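Local coordinates for uric acid degradation bifunctional protein TTL (Arabidopsis thaliana, PDB 2Q37) that carries out the last two steps of uric acid degradation, hydrolysing 5-hydroxyisourate to OHCU and decarboxylating OHCU to (S)-allantoin, the latter in its N-terminal domain, at residues E73-H78 / M164-I169; H78-N83 / G128-I133; S99-A104 / R138-M143. All coordinates share one frame; numbering follows the deposited sequence.

All three contacts belong to the OHCU decarboxylase domain and all touch the bound (S)-allantoin. Contacts 1 and 2 share His-78, the proton donor, and their centres lie about 9 Å apart. Contact 1 sets the imidazole from the side of helix 155-178. Contact 2 supplies the backbone groups that hold the urea arm and N9 of the ring. Contact 3 lies farther out, with its centre about 12 Å from that of contact 2 and about 16 Å from that of contact 1. It brings Glu-100 to the ring of the ligand. Its Met-143 packs on contact 2, where SE is 3.6 Å from Ile-133 CG2. Along the chain, both lie inside the loop closed by contact 1.

Contact 1: residues E73-H78 / M164-I169; sequences EAFSAH and MEQMKI. With 3AL (1-[(4S)-2,5-dioxoimidazolidin-4-yl]urea), chain B.
The edge of the His-78 imidazole meets the amide of Gln-166. NE2 of His-78 donates to OE1 of Gln-166 over 2.7 Å, and OE1 lies almost in the ring plane. The ring and amide planes are 34° apart. The phenyl ring of Phe-75 also presents an edge: its CE1 is 3.9 Å from CB of Gln-166, near the ring plane. Ala-74 closes in beside the amide, with its CB 4.2 Å from Gln-166 CD.

Two torsions put the amide there. CG of Gln-166 stands opposite the backbone N (chi1 163°), and the chain then bends at chi2 (67°) to carry OE1 to the imidazole. NE2 of Gln-166 makes a weak bond to Thr-170 OG1, which may help to set which way the amide faces. Ile-169 CG2 packs 4.1 Å from CE1 of His-78, and CD1 of the same isoleucine touches the ligand.

At the other ring nitrogen, ND1 of His-78 makes a weak hydrogen bond of 3.0 Å to O5 of (S)-allantoin. An alanine in place of His-78 takes away the imidazole, and would probably leave Gln-166 OE1 without its donor and the ligand without the proton donor beside O5.

The contact joins the C-terminal end of helix 68-76 and the residues after it to helix 155-178, close to the centre of this all-helical decarboxylase domain. Trp-62 of helix 51-64 packs against both Ala-74 and Gln-166. His-78 is the experimentally established proton donor of the decarboxylation. Gln-166 acts as a second-shell residue: its carbonyl probably fixes the rotation of the imidazole and so helps keep ND1 turned toward O5.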
loop_
_atom_site.group_PDB
_atom_site.type_symbol
_atom_site.label_atom_id
_atom_site.label_comp_id
_atom_site.label_asym_id
_atom_site.label_seq_id
_atom_site.Cartn_x
_atom_site.Cartn_y
_atom_site.Cartn_z
ATOM N N GLU A 73 -6.186 6.127 -3.830
ATOM C CA GLU A 73 -7.279 6.986 -4.228
ATOM C C GLU A 73 -6.981 7.509 -5.623
ATOM O O GLU A 73 -7.853 7.485 -6.509
ATOM C CB GLU A 73 -7.444 8.164 -3.256
ATOM C CG GLU A 73 -8.614 9.082 -3.614
ATOM C CD GLU A 73 -8.869 10.188 -2.587
ATOM O OE1 GLU A 73 -7.902 10.879 -2.173
ATOM O OE2 GLU A 73 -10.051 10.378 -2.209
ATOM N N ALA A 74 -5.744 7.959 -5.827
ATOM C CA ALA A 74 -5.359 8.506 -7.112
ATOM C C ALA A 74 -5.421 7.511 -8.266
ATOM O O ALA A 74 -5.770 7.903 -9.384
ATOM C CB ALA A 74 -3.974 9.127 -7.025
ATOM N N PHE A 75 -5.100 6.238 -8.010
ATOM C CA PHE A 75 -5.119 5.234 -9.076
ATOM C C PHE A 75 -6.554 5.023 -9.546
ATOM O O PHE A 75 -6.838 4.953 -10.756
ATOM C CB PHE A 75 -4.567 3.873 -8.611
ATOM C CG PHE A 75 -3.172 3.916 -8.051
ATOM C CD1 PHE A 75 -2.260 4.894 -8.448
ATOM C CD2 PHE A 75 -2.749 2.926 -7.156
ATOM C CE1 PHE A 75 -0.939 4.874 -7.957
ATOM C CE2 PHE A 75 -1.444 2.902 -6.666
ATOM C CZ PHE A 75 -0.534 3.873 -7.066
ATOM N N SER A 76 -7.450 4.909 -8.572
ATOM C CA SER A 76 -8.857 4.680 -8.843
ATOM C C SER A 76 -9.477 5.758 -9.733
ATOM O O SER A 76 -10.432 5.488 -10.456
ATOM C CB SER A 76 -9.636 4.610 -7.528
ATOM O OG SER A 76 -9.723 5.893 -6.924
ATOM N N ALA A 77 -8.935 6.971 -9.693
ATOM C CA ALA A 77 -9.491 8.061 -10.492
ATOM C C ALA A 77 -9.348 7.882 -12.002
ATOM O O ALA A 77 -9.941 8.641 -12.785
ATOM C CB ALA A 77 -8.862 9.377 -10.077
ATOM N N HIS A 78 -8.573 6.893 -12.423
ATOM C CA HIS A 78 -8.365 6.706 -13.852
ATOM C C HIS A 78 -9.209 5.634 -14.485
ATOM O O HIS A 78 -9.686 4.715 -13.825
ATOM C CB HIS A 78 -6.913 6.317 -14.169
ATOM C CG HIS A 78 -5.891 7.302 -13.705
ATOM N ND1 HIS A 78 -5.624 8.473 -14.381
ATOM C CD2 HIS A 78 -5.019 7.254 -12.670
ATOM C CE1 HIS A 78 -4.624 9.102 -13.788
ATOM N NE2 HIS A 78 -4.239 8.383 -12.748
HETATM N N MSE A 164 4.885 5.280 -9.635
HETATM C CA MSE A 164 5.786 5.932 -10.567
HETATM C C MSE A 164 5.064 6.260 -11.886
HETATM O O MSE A 164 5.207 7.357 -12.429
HETATM C CB MSE A 164 6.971 5.013 -10.825
HETATM C CG MSE A 164 7.998 5.583 -11.761
HETATM SE SE MSE A 164 9.239 4.189 -12.229
HETATM C CE MSE A 164 9.517 3.394 -10.444
ATOM N N GLU A 165 4.313 5.295 -12.409
ATOM C CA GLU A 165 3.550 5.521 -13.624
ATOM C C GLU A 165 2.579 6.710 -13.395
ATOM O O GLU A 165 2.432 7.588 -14.246
ATOM C CB GLU A 165 2.768 4.267 -13.983
ATOM C CG GLU A 165 3.634 3.161 -14.510
ATOM C CD GLU A 165 4.467 3.622 -15.680
ATOM O OE1 GLU A 165 3.877 4.130 -16.650
ATOM O OE2 GLU A 165 5.713 3.483 -15.633
ATOM N N GLN A 166 1.942 6.732 -12.226
ATOM C CA GLN A 166 1.009 7.786 -11.855
ATOM C C GLN A 166 1.720 9.131 -11.837
ATOM O O GLN A 166 1.176 10.139 -12.277
ATOM C CB GLN A 166 0.428 7.472 -10.474
ATOM C CG GLN A 166 -0.247 8.597 -9.753
ATOM C CD GLN A 166 -1.515 9.047 -10.437
ATOM O OE1 GLN A 166 -2.351 8.234 -10.836
ATOM N NE2 GLN A 166 -1.673 10.363 -10.570
HETATM N N MSE A 167 2.942 9.144 -11.329
HETATM C CA MSE A 167 3.686 10.386 -11.254
HETATM C C MSE A 167 4.039 10.867 -12.645
HETATM O O MSE A 167 4.015 12.063 -12.908
HETATM C CB MSE A 167 4.960 10.206 -10.435
HETATM C CG MSE A 167 5.707 11.501 -10.189
HETATM SE SE MSE A 167 4.688 12.805 -9.148
HETATM C CE MSE A 167 4.506 14.224 -10.503
ATOM N N LYS A 168 4.379 9.945 -13.539
ATOM C CA LYS A 168 4.698 10.353 -14.899
ATOM C C LYS A 168 3.467 11.011 -15.558
ATOM O O LYS A 168 3.589 12.024 -16.235
ATOM C CB LYS A 168 5.158 9.158 -15.741
ATOM C CG LYS A 168 6.515 8.577 -15.340
ATOM C CD LYS A 168 7.022 7.634 -16.422
ATOM C CE LYS A 168 7.364 6.274 -15.865
ATOM N NZ LYS A 168 7.786 5.330 -16.941
ATOM N N ILE A 169 2.290 10.430 -15.341
ATOM C CA ILE A 169 1.047 10.939 -15.903
ATOM C C ILE A 169 0.804 12.357 -15.397
ATOM O O ILE A 169 0.409 13.251 -16.152
ATOM C CB ILE A 169 -0.150 10.072 -15.466
ATOM C CG1 ILE A 169 -0.073 8.705 -16.141
ATOM C CG2 ILE A 169 -1.459 10.798 -15.791
ATOM C CD1 ILE A 169 -1.024 7.668 -15.576
HETATM C C4 3AL B . -4.264 6.191 -16.979
HETATM C C5 3AL B . -4.989 7.338 -17.476
HETATM O O5 3AL B . -6.084 7.799 -17.277
HETATM N N7 3AL B . -4.188 8.045 -18.393
HETATM C C8 3AL B . -2.997 7.339 -18.471
HETATM O O8 3AL B . -2.069 7.689 -19.189
HETATM N N9 3AL B . -3.010 6.218 -17.643
HETATM N N3 3AL B . -5.046 4.963 -17.117
HETATM C C2 3AL B . -4.410 3.727 -16.614
HETATM N N1 3AL B . -5.070 2.720 -16.715
HETATM O O2 3AL B . -3.201 3.789 -16.090
#

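Contact 2: residues H78-N83 / G128-I133; sequences HPQIGN and GFIFII. With 3AL (1-[(4S)-2,5-dioxoimidazolidin-4-yl]urea), chain B.
N1 of the bound (S)-allantoin is gripped from both segments. It donates to Phe-131 O at 2.9 Å and to Pro-79 O at 3.2 Å. A water takes a weak bond from the same N1. This water also accepts from Ile-81 N and donates to Phe-131 O, so it bridges the two segments. Ile-133 holds the ligand with its backbone: its N donates to O2 of the ligand at 2.9 Å, and its O accepts from N9 of the ligand.

The two segments are loops of the helical OHCU decarboxylase fold, one after helix 68-76 and the other after helix 110-127. Together they form much of the ligand pocket, and their main-chain groups bind the urea arm and one ring N-H.

Apolar side chains pack beside these bonds. Ile-81 CG1 sits 3.9 Å from Ile-133 CG2 and also touches Phe-131 CD2 and ligand N1. Ile-130 has CG1 between its backbone N and carbonyl carbon (chi1 61°), which brings CD1 to 3.5 Å from His-78 O. CG2 of Ile-130 lies by NE2 of Gln-80. Ile-132 crosses the imidazole of His-78 at about a right angle, its CD1 4.1 Å from CD2 of that ring.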
loop_
_atom_site.group_PDB
_atom_site.type_symbol
_atom_site.label_atom_id
_atom_site.label_comp_id
_atom_site.label_asym_id
_atom_site.label_seq_id
_atom_site.Cartn_x
_atom_site.Cartn_y
_atom_site.Cartn_z
ATOM N N HIS A 78 -8.573 6.893 -12.423
ATOM C CA HIS A 78 -8.365 6.706 -13.852
ATOM C C HIS A 78 -9.209 5.634 -14.485
ATOM O O HIS A 78 -9.686 4.715 -13.825
ATOM C CB HIS A 78 -6.913 6.317 -14.169
ATOM C CG HIS A 78 -5.891 7.302 -13.705
ATOM N ND1 HIS A 78 -5.624 8.473 -14.381
ATOM C CD2 HIS A 78 -5.019 7.254 -12.670
ATOM C CE1 HIS A 78 -4.624 9.102 -13.788
ATOM N NE2 HIS A 78 -4.239 8.383 -12.748
ATOM N N PRO A 79 -9.425 5.764 -15.789
ATOM C CA PRO A 79 -10.197 4.760 -16.516
ATOM C C PRO A 79 -9.174 3.644 -16.809
ATOM O O PRO A 79 -7.977 3.916 -16.988
ATOM C CB PRO A 79 -10.621 5.497 -17.789
ATOM C CG PRO A 79 -9.529 6.530 -17.966
ATOM C CD PRO A 79 -9.317 7.017 -16.556
ATOM N N GLN A 80 -9.622 2.393 -16.846
ATOM C CA GLN A 80 -8.706 1.299 -17.141
ATOM C C GLN A 80 -8.140 1.503 -18.538
ATOM O O GLN A 80 -8.687 2.277 -19.331
ATOM C CB GLN A 80 -9.432 -0.038 -17.136
ATOM C CG GLN A 80 -10.231 -0.340 -15.903
ATOM C CD GLN A 80 -10.748 -1.765 -15.926
ATOM O OE1 GLN A 80 -11.357 -2.210 -16.914
ATOM N NE2 GLN A 80 -10.503 -2.496 -14.842
ATOM N N ILE A 81 -7.044 0.815 -18.841
ATOM C CA ILE A 81 -6.462 0.901 -20.170
ATOM C C ILE A 81 -7.340 0.042 -21.077
ATOM O O ILE A 81 -7.372 -1.186 -20.955
ATOM C CB ILE A 81 -5.019 0.357 -20.195
ATOM C CG1 ILE A 81 -4.091 1.312 -19.428
ATOM C CG2 ILE A 81 -4.563 0.172 -21.639
ATOM C CD1 ILE A 81 -4.015 2.733 -19.998
ATOM N N GLY A 82 -8.057 0.695 -21.984
ATOM C CA GLY A 82 -8.944 -0.019 -22.885
ATOM C C GLY A 82 -10.341 0.567 -22.790
ATOM O O GLY A 82 -11.269 0.133 -23.472
ATOM N N ASN A 83 -10.483 1.554 -21.916
ATOM C CA ASN A 83 -11.737 2.255 -21.723
ATOM C C ASN A 83 -11.449 3.738 -21.868
ATOM O O ASN A 83 -10.293 4.154 -21.921
ATOM C CB ASN A 83 -12.313 1.990 -20.329
ATOM C CG ASN A 83 -12.829 0.586 -20.180
ATOM O OD1 ASN A 83 -13.591 0.112 -21.017
ATOM N ND2 ASN A 83 -12.418 -0.093 -19.114
ATOM N N GLY A 128 -5.463 -5.456 -6.197
ATOM C CA GLY A 128 -6.293 -4.588 -5.377
ATOM C C GLY A 128 -6.558 -3.205 -5.933
ATOM O O GLY A 128 -7.331 -2.449 -5.362
ATOM N N PHE A 129 -5.889 -2.847 -7.018
ATOM C CA PHE A 129 -6.110 -1.562 -7.674
ATOM C C PHE A 129 -5.977 -1.867 -9.160
ATOM O O PHE A 129 -5.477 -2.939 -9.527
ATOM C CB PHE A 129 -5.091 -0.513 -7.201
ATOM C CG PHE A 129 -3.683 -1.030 -7.091
ATOM C CD1 PHE A 129 -2.873 -1.164 -8.234
ATOM C CD2 PHE A 129 -3.154 -1.392 -5.841
ATOM C CE1 PHE A 129 -1.558 -1.653 -8.134
ATOM C CE2 PHE A 129 -1.832 -1.886 -5.726
ATOM C CZ PHE A 129 -1.033 -2.018 -6.873
ATOM N N ILE A 130 -6.437 -0.967 -10.021
ATOM C CA ILE A 130 -6.353 -1.222 -11.459
ATOM C C ILE A 130 -4.929 -1.082 -12.000
ATOM O O ILE A 130 -4.038 -0.570 -11.325
ATOM C CB ILE A 130 -7.287 -0.271 -12.276
ATOM C CG1 ILE A 130 -6.886 1.183 -12.060
ATOM C CG2 ILE A 130 -8.726 -0.447 -11.839
ATOM C CD1 ILE A 130 -7.527 2.113 -13.061
ATOM N N PHE A 131 -4.726 -1.555 -13.224
ATOM C CA PHE A 131 -3.431 -1.471 -13.884
ATOM C C PHE A 131 -3.156 0.003 -14.290
ATOM O O PHE A 131 -3.902 0.591 -15.084
ATOM C CB PHE A 131 -3.442 -2.385 -15.110
ATOM C CG PHE A 131 -2.203 -2.290 -15.947
ATOM C CD1 PHE A 131 -0.971 -2.717 -15.449
ATOM C CD2 PHE A 131 -2.264 -1.788 -17.252
ATOM C CE1 PHE A 131 0.191 -2.645 -16.252
ATOM C CE2 PHE A 131 -1.109 -1.713 -18.060
ATOM C CZ PHE A 131 0.116 -2.142 -17.559
ATOM N N ILE A 132 -2.092 0.582 -13.739
ATOM C CA ILE A 132 -1.711 1.978 -14.001
ATOM C C ILE A 132 -0.431 2.066 -14.829
ATOM O O ILE A 132 0.589 1.472 -14.491
ATOM C CB ILE A 132 -1.465 2.754 -12.688
ATOM C CG1 ILE A 132 -2.698 2.644 -11.777
ATOM C CG2 ILE A 132 -1.164 4.237 -12.993
ATOM C CD1 ILE A 132 -3.958 3.299 -12.359
ATOM N N ILE A 133 -0.491 2.812 -15.917
ATOM C CA ILE A 133 0.660 2.973 -16.787
ATOM C C ILE A 133 0.437 4.259 -17.546
ATOM O O ILE A 133 -0.695 4.554 -17.947
ATOM C CB ILE A 133 0.760 1.818 -17.815
ATOM C CG1 ILE A 133 2.140 1.810 -18.483
ATOM C CG2 ILE A 133 -0.299 1.990 -18.901
ATOM C CD1 ILE A 133 2.310 0.724 -19.605
HETATM C C4 3AL B . -4.264 6.191 -16.979
HETATM C C5 3AL B . -4.989 7.338 -17.476
HETATM O O5 3AL B . -6.084 7.799 -17.277
HETATM N N7 3AL B . -4.188 8.045 -18.393
HETATM C C8 3AL B . -2.997 7.339 -18.471
HETATM O O8 3AL B . -2.069 7.689 -19.189
HETATM N N9 3AL B . -3.010 6.218 -17.643
HETATM N N3 3AL B . -5.046 4.963 -17.117
HETATM C C2 3AL B . -4.410 3.727 -16.614
HETATM N N1 3AL B . -5.070 2.720 -16.715
HETATM O O2 3AL B . -3.201 3.789 -16.090
HETATM O O HOH W 1 -5.947 -0.474 -16.554
#

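Contact 3: residues S99-A104 / R138-M143; sequences SEQSTA and RTHAEM. With 3AL (1-[(4S)-2,5-dioxoimidazolidin-4-yl]urea), chain B.
The methyl of Ala-104 lies over one face of the His-140 imidazole in a CH-pi contact. Its CB is 3.5 Å from the centroid of the His-140 ring, 18° off the ring normal and shifted toward the rim. Ala-104 is in the short helix 102-105 and His-140 begins helix 140-150, so the contact packs a one-turn helix of the OHCU decarboxylase domain against the start of a longer one. Gln-101 is the N-cap residue of the first helix, and Thr-139 that of the second. A type I beta turn from Ser-99 to Ser-102 leads into the first. Ser-99 O accepts from both N and OG of Ser-102.

The imidazole meets Gln-101 at its edge. The amide of Gln-101 crosses that ring at about a right angle, with the two planes 70° apart. CG of His-140 is turned away from its own carbonyl carbon, and this brings a face of the ring under the Ala-104 methyl. The ring of Phe-105 packs edge-to-face (T-shaped) with that of His-140.

Two more groups touch the Ala-104 methyl. Met-143, present as selenomethionine, bends at chi3 to bring CE to 3.6 Å from Ala-104 CB. Arg-138 O lies 3.3 Å from the CB of Ala-104, and Thr-103 CG2 packs on that carbonyl at 3.7 Å. Thr-103 OG1 turns to Ser-136 O instead. A water joins the segments, accepting from Ala-104 N and lying within hydrogen-bonding distance of Glu-100 O and Arg-138 O.

Glu-100 serves the ligand rather than the second segment. Arg-173 forms a salt bridge with its OE1. The same OE1 of Glu-100 accepts from N7 of (S)-allantoin at 2.9 Å with an N-H...O angle of 155°.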
loop_
_atom_site.group_PDB
_atom_site.type_symbol
_atom_site.label_atom_id
_atom_site.label_comp_id
_atom_site.label_asym_id
_atom_site.label_seq_id
_atom_site.Cartn_x
_atom_site.Cartn_y
_atom_site.Cartn_z
ATOM N N SER A 99 -7.212 10.932 -22.718
ATOM C CA SER A 99 -6.594 11.464 -23.925
ATOM C C SER A 99 -5.145 10.993 -24.083
ATOM O O SER A 99 -4.550 11.105 -25.169
ATOM C CB SER A 99 -6.650 12.996 -23.921
ATOM O OG SER A 99 -7.952 13.455 -24.251
ATOM N N GLU A 100 -4.564 10.495 -22.997
ATOM C CA GLU A 100 -3.211 9.970 -23.079
ATOM C C GLU A 100 -3.341 8.719 -23.930
ATOM O O GLU A 100 -2.352 8.208 -24.461
ATOM C CB GLU A 100 -2.680 9.578 -21.707
ATOM C CG GLU A 100 -2.113 10.714 -20.897
ATOM C CD GLU A 100 -3.131 11.374 -20.001
ATOM O OE1 GLU A 100 -4.109 10.699 -19.613
ATOM O OE2 GLU A 100 -2.935 12.567 -19.664
ATOM N N GLN A 101 -4.583 8.245 -24.056
ATOM C CA GLN A 101 -4.885 7.053 -24.830
ATOM C C GLN A 101 -5.278 7.270 -26.304
ATOM O O GLN A 101 -5.675 6.320 -27.002
ATOM C CB GLN A 101 -5.963 6.252 -24.123
ATOM C CG GLN A 101 -5.418 5.202 -23.206
ATOM C CD GLN A 101 -6.503 4.266 -22.696
ATOM O OE1 GLN A 101 -7.309 4.633 -21.841
ATOM N NE2 GLN A 101 -6.536 3.051 -23.230
ATOM N N SER A 102 -5.151 8.504 -26.789
ATOM C CA SER A 102 -5.490 8.808 -28.176
ATOM C C SER A 102 -4.746 7.923 -29.165
ATOM O O SER A 102 -5.372 7.326 -30.040
ATOM C CB SER A 102 -5.205 10.276 -28.479
ATOM O OG SER A 102 -4.059 10.706 -27.778
ATOM N N THR A 103 -3.422 7.837 -29.022
ATOM C CA THR A 103 -2.582 7.007 -29.888
ATOM C C THR A 103 -3.050 5.548 -29.866
ATOM O O THR A 103 -3.187 4.900 -30.898
ATOM C CB THR A 103 -1.111 7.051 -29.426
ATOM O OG1 THR A 103 -0.562 8.344 -29.702
ATOM C CG2 THR A 103 -0.279 5.987 -30.135
ATOM N N ALA A 104 -3.309 5.028 -28.681
ATOM C CA ALA A 104 -3.745 3.658 -28.588
ATOM C C ALA A 104 -5.108 3.438 -29.273
ATOM O O ALA A 104 -5.348 2.367 -29.844
ATOM C CB ALA A 104 -3.796 3.231 -27.133
ATOM N N ARG A 138 1.899 4.831 -26.675
ATOM C CA ARG A 138 1.702 3.419 -26.479
ATOM C C ARG A 138 0.436 2.912 -27.136
ATOM O O ARG A 138 -0.566 3.622 -27.271
ATOM C CB ARG A 138 1.690 3.104 -24.987
ATOM C CG ARG A 138 2.747 3.877 -24.201
ATOM C CD ARG A 138 3.934 3.027 -23.777
ATOM N NE ARG A 138 4.167 3.164 -22.335
ATOM C CZ ARG A 138 4.673 4.249 -21.745
ATOM N NH1 ARG A 138 5.024 5.313 -22.476
ATOM N NH2 ARG A 138 4.787 4.285 -20.410
ATOM N N THR A 139 0.522 1.660 -27.558
ATOM C CA THR A 139 -0.563 0.941 -28.194
ATOM C C THR A 139 -1.240 0.094 -27.118
ATOM O O THR A 139 -0.658 -0.147 -26.057
ATOM C CB THR A 139 0.011 0.028 -29.277
ATOM O OG1 THR A 139 0.388 0.823 -30.409
ATOM C CG2 THR A 139 -0.999 -1.020 -29.691
ATOM N N HIS A 140 -2.475 -0.333 -27.366
ATOM C CA HIS A 140 -3.155 -1.185 -26.396
ATOM C C HIS A 140 -2.415 -2.515 -26.336
ATOM O O HIS A 140 -2.361 -3.176 -25.291
ATOM C CB HIS A 140 -4.611 -1.413 -26.793
ATOM C CG HIS A 140 -5.486 -0.229 -26.542
ATOM N ND1 HIS A 140 -5.984 0.558 -27.556
ATOM C CD2 HIS A 140 -5.926 0.319 -25.385
ATOM C CE1 HIS A 140 -6.696 1.542 -27.034
ATOM N NE2 HIS A 140 -6.676 1.419 -25.719
ATOM N N ALA A 141 -1.828 -2.885 -27.470
ATOM C CA ALA A 141 -1.068 -4.118 -27.591
ATOM C C ALA A 141 0.193 -4.077 -26.706
ATOM O O ALA A 141 0.473 -5.027 -25.959
ATOM C CB ALA A 141 -0.689 -4.343 -29.052
ATOM N N GLU A 142 0.955 -2.987 -26.787
ATOM C CA GLU A 142 2.156 -2.877 -25.973
ATOM C C GLU A 142 1.757 -2.847 -24.506
ATOM O O GLU A 142 2.393 -3.489 -23.663
ATOM C CB GLU A 142 2.924 -1.608 -26.308
ATOM C CG GLU A 142 3.236 -1.465 -27.776
ATOM C CD GLU A 142 3.795 -0.107 -28.102
ATOM O OE1 GLU A 142 3.527 0.837 -27.330
ATOM O OE2 GLU A 142 4.488 0.030 -29.127
HETATM N N MSE A 143 0.691 -2.112 -24.204
HETATM C CA MSE A 143 0.224 -2.001 -22.831
HETATM C C MSE A 143 -0.357 -3.301 -22.301
HETATM O O MSE A 143 -0.237 -3.584 -21.121
HETATM C CB MSE A 143 -0.788 -0.867 -22.710
HETATM C CG MSE A 143 -0.161 0.498 -22.935
HETATM SE SE MSE A 143 -1.302 1.953 -22.342
HETATM C CE MSE A 143 -2.027 2.542 -24.067
HETATM C C4 3AL B . -4.264 6.191 -16.979
HETATM C C5 3AL B . -4.989 7.338 -17.476
HETATM O O5 3AL B . -6.084 7.799 -17.277
HETATM N N7 3AL B . -4.188 8.045 -18.393
HETATM C C8 3AL B . -2.997 7.339 -18.471
HETATM O O8 3AL B . -2.069 7.689 -19.189
HETATM N N9 3AL B . -3.010 6.218 -17.643
HETATM N N3 3AL B . -5.046 4.963 -17.117
HETATM C C2 3AL B . -4.410 3.727 -16.614
HETATM N N1 3AL B . -5.070 2.720 -16.715
HETATM O O2 3AL B . -3.201 3.789 -16.090
HETATM O O HOH W 2 -1.813 5.977 -26.030
#